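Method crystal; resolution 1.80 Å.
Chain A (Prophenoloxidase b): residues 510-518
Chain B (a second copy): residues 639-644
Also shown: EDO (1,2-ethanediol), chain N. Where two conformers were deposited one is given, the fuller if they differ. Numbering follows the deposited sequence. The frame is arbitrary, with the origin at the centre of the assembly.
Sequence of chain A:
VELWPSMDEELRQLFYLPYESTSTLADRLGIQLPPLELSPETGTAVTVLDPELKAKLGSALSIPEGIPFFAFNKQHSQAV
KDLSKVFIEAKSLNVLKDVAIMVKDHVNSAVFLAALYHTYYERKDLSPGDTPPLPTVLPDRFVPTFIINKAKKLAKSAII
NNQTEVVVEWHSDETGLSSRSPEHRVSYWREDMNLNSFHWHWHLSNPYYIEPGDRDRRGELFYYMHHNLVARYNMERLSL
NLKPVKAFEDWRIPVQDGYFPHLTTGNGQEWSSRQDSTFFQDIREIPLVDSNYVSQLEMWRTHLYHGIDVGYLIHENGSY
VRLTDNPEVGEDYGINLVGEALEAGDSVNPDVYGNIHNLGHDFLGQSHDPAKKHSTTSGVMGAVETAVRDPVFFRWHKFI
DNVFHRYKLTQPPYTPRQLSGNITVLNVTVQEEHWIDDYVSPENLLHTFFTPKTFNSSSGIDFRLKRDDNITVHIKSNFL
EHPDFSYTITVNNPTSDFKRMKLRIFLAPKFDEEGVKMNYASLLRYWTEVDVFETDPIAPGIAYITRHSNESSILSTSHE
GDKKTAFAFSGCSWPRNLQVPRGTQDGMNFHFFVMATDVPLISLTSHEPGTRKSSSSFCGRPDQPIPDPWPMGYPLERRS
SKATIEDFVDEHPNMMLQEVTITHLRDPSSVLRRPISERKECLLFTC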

# COMPACT_ATOMS: atom_id res chain seq x y z
N LYS A 510 22.71 32.41 -9.93
CA LYS A 510 22.29 32.59 -11.31
C LYS A 510 21.68 31.30 -11.89
O LYS A 510 20.71 31.35 -12.66
N PHE A 511 22.24 30.16 -11.50
CA PHE A 511 21.84 28.87 -12.07
C PHE A 511 21.22 27.96 -11.02
O PHE A 511 21.62 27.98 -9.85
N ASP A 512 20.26 27.15 -11.45
CA ASP A 512 19.70 26.12 -10.56
C ASP A 512 20.58 24.88 -10.48
O ASP A 512 21.70 24.87 -11.00
N GLU A 513 20.08 23.81 -9.86
CA GLU A 513 20.86 22.60 -9.65
C GLU A 513 21.10 21.83 -10.96
O GLU A 513 21.97 20.96 -11.03
N GLU A 514 20.35 22.17 -12.00
CA GLU A 514 20.49 21.50 -13.28
C GLU A 514 21.41 22.28 -14.22
O GLU A 514 21.66 21.85 -15.35
N GLY A 515 21.89 23.43 -13.75
CA GLY A 515 22.75 24.28 -14.57
C GLY A 515 21.98 25.19 -15.51
O GLY A 515 22.54 25.78 -16.44
N VAL A 516 20.67 25.30 -15.27
CA VAL A 516 19.81 26.12 -16.12
C VAL A 516 19.70 27.52 -15.51
O VAL A 516 19.65 27.64 -14.29
N LYS A 517 19.69 28.56 -16.34
CA LYS A 517 19.50 29.92 -15.83
C LYS A 517 18.12 30.09 -15.22
O LYS A 517 17.11 29.82 -15.87
N MET A 518 18.08 30.52 -13.97
CA MET A 518 16.79 30.72 -13.33
C MET A 518 16.10 31.96 -13.89
O MET A 518 16.72 33.02 -14.03
N ARG B 639 28.38 21.59 -18.93
CA ARG B 639 27.41 22.66 -18.85
C ARG B 639 28.01 23.95 -19.40
O ARG B 639 29.24 24.10 -19.51
N SER B 640 27.14 24.88 -19.77
CA SER B 640 27.54 26.18 -20.31
C SER B 640 26.63 27.25 -19.74
O SER B 640 25.48 26.97 -19.41
N SER B 641 27.12 28.48 -19.64
CA SER B 641 26.24 29.56 -19.23
C SER B 641 25.25 29.90 -20.34
O SER B 641 24.22 30.51 -20.09
N LYS B 642 25.56 29.49 -21.57
CA LYS B 642 24.67 29.74 -22.70
C LYS B 642 23.42 28.89 -22.60
O LYS B 642 23.49 27.68 -22.33
N ALA B 643 22.27 29.52 -22.83
CA ALA B 643 20.98 28.84 -22.67
C ALA B 643 20.67 27.89 -23.82
O ALA B 643 20.01 26.88 -23.61
N THR B 644 21.11 28.22 -25.03
CA THR B 644 20.78 27.43 -26.20
C THR B 644 22.02 27.00 -26.97
O THR B 644 23.10 27.59 -26.79

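Small interfaces between loops often rest on a few side chains reaching for backbone atoms, and this contact between two copies of prophenoloxidase b is a compact example. Its one direct hydrogen bond belongs to Lys A517. The CA-to-CB bond points toward chain B, chi1 (m) and chi2 (t) extend the chain, and an off-well chi3 of -127° followed by a p chi4 bends its end, bringing NZ 2.6 Å from Ser B641 O. The same bend leaves NZ 3.4 Å from Ala B643 CB.

Phe A511, an m rotamer, also points inward; its CZ lies 3.8 Å from Ser B641 CB, an oblique approach. One face of the ring is covered by 1,2-ethanediol, whose C2 is 3.4 Å from Phe A511 CD1. This diol, probably from the crystallisation liquor, fills the gap between the loops: its O1 accepts weak hydrogen bonds from Arg B639 NE (2.7 Å) and NH2 (2.9 Å), while its O2 lies 2.8 Å from Gly A515 O and 3.0 Å from Ser B640 O.

Behind the contact, Asp A512, with chi1 p, folds back over its own type I turn, OD1 accepting from Glu A514 N (2.8 Å) and Val A516 N (3.0 Å). Likewise Ser B640, chi1 t, points away and receives Lys B642 N at OG (3.0 Å).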

# COMPACT_ATOMS: atom_id res chain seq x y z
CB LYS A 510 23.47 33.08 -12.17
CG LYS A 510 23.10 33.39 -13.61
CD LYS A 510 24.21 34.18 -14.30
CE LYS A 510 23.81 34.55 -15.74
NZ LYS A 510 24.89 35.34 -16.41
CB PHE A 511 23.06 28.18 -12.68
CG PHE A 511 23.76 29.02 -13.72
CD1 PHE A 511 23.31 29.04 -15.03
CD2 PHE A 511 24.85 29.80 -13.37
CE1 PHE A 511 23.95 29.83 -15.98
CE2 PHE A 511 25.49 30.59 -14.31
CZ PHE A 511 25.04 30.60 -15.62
CB ASP A 512 18.26 25.76 -10.95
CG ASP A 512 18.15 25.09 -12.31
OD1 ASP A 512 19.16 24.53 -12.82
OD2 ASP A 512 17.04 25.09 -12.87
CB GLU A 513 20.18 21.71 -8.60
CG GLU A 513 18.83 21.14 -9.03
CD GLU A 513 17.65 22.08 -8.78
OE1 GLU A 513 17.86 23.30 -8.58
OE2 GLU A 513 16.51 21.59 -8.78
CB GLU A 514 19.12 21.29 -13.92
CG GLU A 514 18.24 20.28 -13.15
CD GLU A 514 16.86 20.10 -13.76
OE1 GLU A 514 16.57 20.71 -14.81
OE2 GLU A 514 16.07 19.33 -13.19
CB VAL A 516 18.41 25.48 -16.23
CG1 VAL A 516 17.44 26.39 -16.96
CG2 VAL A 516 18.51 24.12 -16.93
CB LYS A 517 19.67 30.95 -16.95
CG LYS A 517 21.10 31.36 -17.20
CD LYS A 517 21.15 32.64 -18.03
CE LYS A 517 22.02 32.47 -19.26
NZ LYS A 517 21.68 31.21 -19.98
CB MET A 518 16.95 30.79 -11.81
CG MET A 518 17.25 29.42 -11.21
SD MET A 518 17.04 29.41 -9.42
CE MET A 518 18.63 30.03 -8.86
CB ARG B 639 26.95 22.87 -17.41
CG ARG B 639 28.03 23.37 -16.48
CD ARG B 639 27.57 23.23 -15.03
NE ARG B 639 27.99 24.36 -14.22
CZ ARG B 639 29.04 24.35 -13.40
NH1 ARG B 639 29.78 23.26 -13.28
NH2 ARG B 639 29.34 25.44 -12.71
CB SER B 640 27.38 26.19 -21.83
OG SER B 640 27.65 27.51 -22.34
CB SER B 641 27.04 30.80 -18.84
OG SER B 641 27.82 31.23 -19.93
CB LYS B 642 25.38 29.46 -24.03
CG LYS B 642 26.58 30.38 -24.30
CD LYS B 642 26.14 31.83 -24.42
CE LYS B 642 27.31 32.75 -24.79
NZ LYS B 642 28.36 32.78 -23.74
CB ALA B 643 19.86 29.85 -22.51
CB THR B 644 19.83 28.20 -27.15
OG1 THR B 644 20.50 29.36 -27.67
CG2 THR B 644 18.57 28.63 -26.41
C1 EDO N . 27.24 27.41 -15.81
O1 EDO N . 28.21 26.99 -14.84
C2 EDO N . 25.89 26.80 -15.44
O2 EDO N . 25.37 26.01 -16.52